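Local coordinates for DUF115 domain-containing protein (Magnetospirillum magneticum AMB-1, PDB 5MU5), which probably transfers a sugar to flagellin as a Maf-type glycosyltransferase, a step involved in formation of the bacterial flagellum, at residues A306-L311 against H337-F342; G314-F319 against F342-L347. One frame throughout, in Å; residues are numbered along the deposited sequence.

Interaction 1 of 2, residues A306-L311 against H337-F342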
loop_
_atom_site.group_PDB
_atom_site.type_symbol
_atom_site.label_atom_id
_atom_site.label_comp_id
_atom_site.label_asym_id
_atom_site.label_seq_id
_atom_site.Cartn_x
_atom_site.Cartn_y
_atom_site.Cartn_z
ATOM N N ALA A 306 -3.190 25.420 8.757
ATOM C CA ALA A 306 -2.971 25.975 10.103
ATOM C C ALA A 306 -2.346 27.371 10.068
ATOM O O ALA A 306 -2.490 28.155 10.998
ATOM C CB ALA A 306 -2.044 25.058 10.868
ATOM N N SER A 307 -1.634 27.673 8.995
ATOM C CA SER A 307 -0.933 28.943 8.874
ATOM C C SER A 307 -1.870 30.147 8.992
ATOM O O SER A 307 -1.512 31.170 9.586
ATOM C CB SER A 307 -0.171 28.984 7.544
ATOM O OG SER A 307 -1.048 28.805 6.434
ATOM N N ARG A 308 -3.079 29.996 8.464
ATOM C CA ARG A 308 -4.076 31.061 8.501
ATOM C C ARG A 308 -4.342 31.565 9.920
ATOM O O ARG A 308 -4.282 32.765 10.168
ATOM C CB ARG A 308 -5.380 30.589 7.842
ATOM C CG ARG A 308 -6.445 31.648 7.788
ATOM C CD ARG A 308 -7.664 31.209 6.976
ATOM N NE ARG A 308 -7.453 31.230 5.519
ATOM C CZ ARG A 308 -7.358 32.335 4.769
ATOM N NH1 ARG A 308 -7.420 33.551 5.320
ATOM N NH2 ARG A 308 -7.180 32.225 3.458
ATOM N N VAL A 309 -4.607 30.653 10.852
ATOM C CA VAL A 309 -4.932 31.037 12.227
ATOM C C VAL A 309 -3.699 31.556 12.988
ATOM O O VAL A 309 -3.792 32.477 13.800
ATOM C CB VAL A 309 -5.657 29.901 13.007
ATOM C CG1 VAL A 309 -4.776 28.670 13.214
ATOM C CG2 VAL A 309 -6.160 30.433 14.352
ATOM N N LEU A 310 -2.539 30.985 12.713
ATOM C CA LEU A 310 -1.321 31.472 13.325
ATOM C C LEU A 310 -1.067 32.899 12.856
ATOM O O LEU A 310 -0.927 33.814 13.686
ATOM C CB LEU A 310 -0.134 30.566 12.995
ATOM C CG LEU A 310 -0.294 29.138 13.502
ATOM C CD1 LEU A 310 0.752 28.226 12.912
ATOM C CD2 LEU A 310 -0.231 29.094 15.014
ATOM N N LEU A 311 -1.047 33.102 11.540
ATOM C CA LEU A 311 -0.730 34.425 11.004
ATOM C C LEU A 311 -1.762 35.491 11.377
ATOM O O LEU A 311 -1.383 36.591 11.737
ATOM C CB LEU A 311 -0.533 34.372 9.489
ATOM C CG LEU A 311 0.677 33.563 9.031
ATOM C CD1 LEU A 311 0.607 33.301 7.531
ATOM C CD2 LEU A 311 1.987 34.253 9.397
ATOM N N HIS A 337 -0.861 33.751 1.858
ATOM C CA HIS A 337 0.270 34.645 1.561
ATOM C C HIS A 337 -0.203 36.051 1.167
ATOM O O HIS A 337 0.299 37.066 1.657
ATOM C CB HIS A 337 1.091 34.050 0.409
ATOM C CG HIS A 337 2.234 34.906 -0.040
ATOM N ND1 HIS A 337 3.390 35.064 0.699
ATOM C CD2 HIS A 337 2.418 35.612 -1.177
ATOM C CE1 HIS A 337 4.227 35.848 0.047
ATOM N NE2 HIS A 337 3.660 36.192 -1.095
ATOM N N GLU A 338 -1.172 36.085 0.263
ATOM C CA GLU A 338 -1.782 37.318 -0.194
ATOM C C GLU A 338 -2.395 38.100 0.971
ATOM O O GLU A 338 -2.248 39.296 1.036
ATOM C CB GLU A 338 -2.860 36.996 -1.239
ATOM C CG GLU A 338 -3.764 38.152 -1.632
ATOM C CD GLU A 338 -3.015 39.246 -2.354
ATOM O OE1 GLU A 338 -2.232 38.918 -3.271
ATOM O OE2 GLU A 338 -3.216 40.433 -2.018
ATOM N N GLU A 339 -3.074 37.421 1.892
ATOM C CA GLU A 339 -3.760 38.114 2.987
ATOM C C GLU A 339 -2.853 38.531 4.140
ATOM O O GLU A 339 -3.028 39.601 4.675
ATOM C CB GLU A 339 -4.926 37.269 3.517
ATOM C CG GLU A 339 -5.715 37.955 4.628
ATOM C CD GLU A 339 -7.020 37.249 4.974
ATOM O OE1 GLU A 339 -7.391 36.259 4.297
ATOM O OE2 GLU A 339 -7.686 37.692 5.936
ATOM N N PHE A 340 -1.905 37.682 4.527
ATOM C CA PHE A 340 -1.040 37.941 5.688
ATOM C C PHE A 340 0.452 37.984 5.415
ATOM O O PHE A 340 1.193 38.564 6.205
ATOM C CB PHE A 340 -1.240 36.858 6.739
ATOM C CG PHE A 340 -2.658 36.689 7.172
ATOM C CD1 PHE A 340 -3.253 37.606 8.041
ATOM C CD2 PHE A 340 -3.402 35.603 6.723
ATOM C CE1 PHE A 340 -4.572 37.441 8.448
ATOM C CE2 PHE A 340 -4.720 35.438 7.122
ATOM C CZ PHE A 340 -5.305 36.358 7.988
ATOM N N GLY A 341 0.905 37.336 4.339
ATOM C CA GLY A 341 2.339 37.207 4.074
ATOM C C GLY A 341 2.907 36.124 4.976
ATOM O O GLY A 341 2.387 35.883 6.051
ATOM N N PHE A 342 3.975 35.467 4.543
ATOM C CA PHE A 342 4.578 34.379 5.319
ATOM C C PHE A 342 5.843 34.769 6.052
ATOM O O PHE A 342 6.432 33.950 6.759
ATOM C CB PHE A 342 4.834 33.158 4.425
ATOM C CG PHE A 342 3.652 32.258 4.305
ATOM C CD1 PHE A 342 3.375 31.340 5.311
ATOM C CD2 PHE A 342 2.813 32.327 3.210
ATOM C CE1 PHE A 342 2.281 30.506 5.218
ATOM C CE2 PHE A 342 1.710 31.495 3.107
ATOM C CZ PHE A 342 1.442 30.590 4.112
#

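Interaction 2 of 2, residues G314-F319 against F342-L347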
loop_
_atom_site.group_PDB
_atom_site.type_symbol
_atom_site.label_atom_id
_atom_site.label_comp_id
_atom_site.label_asym_id
_atom_site.label_seq_id
_atom_site.Cartn_x
_atom_site.Cartn_y
_atom_site.Cartn_z
ATOM N N GLY A 314 -0.890 36.921 14.665
ATOM C CA GLY A 314 0.455 37.425 14.814
ATOM C C GLY A 314 1.430 36.390 15.337
ATOM O O GLY A 314 2.267 36.686 16.188
ATOM N N ILE A 315 1.322 35.167 14.836
ATOM C CA ILE A 315 2.251 34.112 15.216
ATOM C C ILE A 315 3.020 33.758 13.966
ATOM O O ILE A 315 2.426 33.460 12.948
ATOM C CB ILE A 315 1.514 32.893 15.770
ATOM C CG1 ILE A 315 0.779 33.283 17.072
ATOM C CG2 ILE A 315 2.488 31.745 15.982
ATOM C CD1 ILE A 315 -0.240 32.266 17.577
ATOM N N GLN A 316 4.342 33.821 14.039
ATOM C CA GLN A 316 5.188 33.535 12.887
ATOM C C GLN A 316 5.608 32.054 12.846
ATOM O O GLN A 316 6.363 31.606 13.678
ATOM C CB GLN A 316 6.432 34.431 12.945
ATOM C CG GLN A 316 7.481 34.163 11.871
ATOM C CD GLN A 316 6.967 34.415 10.462
ATOM O OE1 GLN A 316 6.431 35.483 10.169
ATOM N NE2 GLN A 316 7.140 33.438 9.578
ATOM N N PRO A 317 5.102 31.284 11.876
ATOM C CA PRO A 317 5.667 29.950 11.718
ATOM C C PRO A 317 7.152 30.008 11.373
ATOM O O PRO A 317 7.573 30.876 10.624
ATOM C CB PRO A 317 4.921 29.370 10.513
ATOM C CG PRO A 317 3.746 30.224 10.307
ATOM C CD PRO A 317 4.013 31.553 10.930
ATOM N N ASP A 318 7.932 29.088 11.912
ATOM C CA ASP A 318 9.326 28.947 11.540
ATOM C C ASP A 318 9.369 28.071 10.302
ATOM O O ASP A 318 10.123 28.322 9.359
ATOM C CB ASP A 318 10.094 28.340 12.695
ATOM C CG ASP A 318 10.132 29.277 13.931
ATOM O OD1 ASP A 318 10.847 30.302 13.855
ATOM O OD2 ASP A 318 9.474 28.980 14.973
ATOM N N PHE A 319 8.523 27.046 10.294
ATOM C CA PHE A 319 8.393 26.171 9.138
ATOM C C PHE A 319 6.953 26.043 8.736
ATOM O O PHE A 319 6.078 26.003 9.596
ATOM C CB PHE A 319 8.996 24.798 9.414
ATOM C CG PHE A 319 10.461 24.853 9.703
ATOM C CD1 PHE A 319 11.359 25.156 8.691
ATOM C CD2 PHE A 319 10.944 24.640 10.984
ATOM C CE1 PHE A 319 12.719 25.227 8.939
ATOM C CE2 PHE A 319 12.300 24.711 11.242
ATOM C CZ PHE A 319 13.188 25.016 10.213
ATOM N N PHE A 342 3.975 35.467 4.543
ATOM C CA PHE A 342 4.578 34.379 5.319
ATOM C C PHE A 342 5.843 34.769 6.052
ATOM O O PHE A 342 6.432 33.950 6.759
ATOM C CB PHE A 342 4.834 33.158 4.425
ATOM C CG PHE A 342 3.652 32.258 4.305
ATOM C CD1 PHE A 342 3.375 31.340 5.311
ATOM C CD2 PHE A 342 2.813 32.327 3.210
ATOM C CE1 PHE A 342 2.281 30.506 5.218
ATOM C CE2 PHE A 342 1.710 31.495 3.107
ATOM C CZ PHE A 342 1.442 30.590 4.112
ATOM N N GLY A 343 6.264 36.018 5.896
ATOM C CA GLY A 343 7.427 36.523 6.615
ATOM C C GLY A 343 8.685 35.730 6.332
ATOM O O GLY A 343 9.025 35.481 5.178
ATOM N N SER A 344 9.367 35.320 7.395
ATOM C CA SER A 344 10.619 34.572 7.279
ATOM C C SER A 344 10.445 33.035 7.296
ATOM O O SER A 344 11.424 32.320 7.446
ATOM C CB SER A 344 11.508 34.953 8.450
ATOM O OG SER A 344 10.844 34.583 9.648
ATOM N N ALA A 345 9.217 32.534 7.163
ATOM C CA ALA A 345 8.971 31.084 7.222
ATOM C C ALA A 345 9.665 30.329 6.095
ATOM O O ALA A 345 9.669 30.773 4.967
ATOM C CB ALA A 345 7.470 30.792 7.191
ATOM N N THR A 346 10.273 29.200 6.424
ATOM C CA THR A 346 10.831 28.291 5.434
ATOM C C THR A 346 9.746 27.266 5.130
ATOM O O THR A 346 9.064 26.796 6.034
ATOM C CB THR A 346 12.088 27.594 5.992
ATOM O OG1 THR A 346 13.136 28.550 6.052
ATOM C CG2 THR A 346 12.558 26.424 5.125
ATOM N N LEU A 347 9.579 26.938 3.861
ATOM C CA LEU A 347 8.636 25.911 3.442
ATOM C C LEU A 347 9.353 24.562 3.393
ATOM O O LEU A 347 10.402 24.445 2.774
ATOM C CB LEU A 347 8.065 26.279 2.069
ATOM C CG LEU A 347 7.073 25.381 1.308
ATOM C CD1 LEU A 347 7.757 24.140 0.785
ATOM C CD2 LEU A 347 5.864 24.993 2.130
#

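Interaction 1 of 2, residues A306-L311 against H337-F342
Leu-311 on helix 307-312 packs against Phe-340, near the end of helix 327-340, and Phe-342, just beyond it. Both helices connect successive parallel strands of the alpha/beta fold in the MptE-like region. The Leu-311 side chain runs at about a right angle to Phe-342. Its CG is anti to the carbonyl carbon (chi1 -66°). Leu-311 CD1 sits over one face of the Phe-342 ring, 4.3 Å from its centroid and offset toward the rim, in a CH-pi contact. Leu-311 CB meets Phe-340 CB at 3.8 Å. Ser-307 adds its CB near the ring atom CE1 of Phe-342, at an oblique approach. Gly-341 leaves the helix with positive phi, and its carbonyl O comes to 3.5 Å from Leu-311 CD1. Val-336 and Leu-333, earlier in helix 327-340, extend the apolar patch.

The outer part of the contact is charged. Arg-308 and Glu-339 cross at about a right angle, with their flat ends turned 55° apart. Glu-339 CG lies over the centre of one face of the Phe-340 ring, and Arg-308 NH1 stands at the edge of the same ring. In the salt bridge, Arg-308 NH1 donates to Glu-339 OE1 at 2.9 Å, within the guanidinium plane but from above the carboxylate plane.

Interaction 2 of 2, residues G314-F319 against F342-L347
Phe-319 and Thr-346 form a parallel beta bridge, with their CA atoms 4.9 Å apart. The two segments come together here as strands 319-322 and 346-350 begin. Thr-346 N donates to Asp-318 O at 3.1 Å, and Phe-319 CA makes a CA-H...O contact with Thr-346 O. Before the bridge, Phe-342 to Ala-345 make a type II' turn, with Gly-343 at positive phi.

Gln-316 ties the incoming loop to this turn. Its CG is anti to the backbone N (chi1 175°), and the chain then bends at chi2. Gln-316 NE2 donates to Phe-342 O at 3.0 Å, nearly straight at 172° and in the amide plane. Gln-316 NE2 also donates to Pro-317 O at 2.8 Å. Phe-342 O is thus gripped twice, because Ala-345 N closes the turn on it from the opposite face of the carbonyl plane. Ala-345 CB fits beside Pro-317 O at 3.4 Å.

Phe-319 and Thr-346 lie side by side and point the same way. Thr-346 CB is 3.7 Å from Phe-319 CD1, and CG2 lies at the ring edge. Leu-522 and Val-525 of helix 515-528 also touch the Phe-319 side chain. The Thr-346 hydroxyl is hydrogen-bonded to Asp-363, while the Asp-318 carboxylate accepts a hydrogen bond from Ile-300 N and forms a salt bridge with Lys-518.

The arrangement is that of neighbouring parallel strands in an alpha/beta fold, linked by a beta-alpha-beta crossover through helix 327-340.

Interactions 1 and 2 are neighbouring contacts in one alpha/beta fold; their segments alternate along the chain, and their centres are about 9 Å apart. Interaction 1 joins helix 307-312 to the end of helix 327-340. Interaction 2 joins the chain that follows each helix, where the next strands start. Phe-342 belongs to both: its ring serves the helix contact, its carbonyl the loop contact. Leu-311 CD2 also packs on Pro-317 CD at 3.7 Å, and a Schellman motif at Gly-314 ends the first helix. Both contacts are partly buried. Interaction 1 is apolar inside, with a charged pair outside. Interaction 2 relies more on backbone groups and an amide, and its buried end enters the sheet.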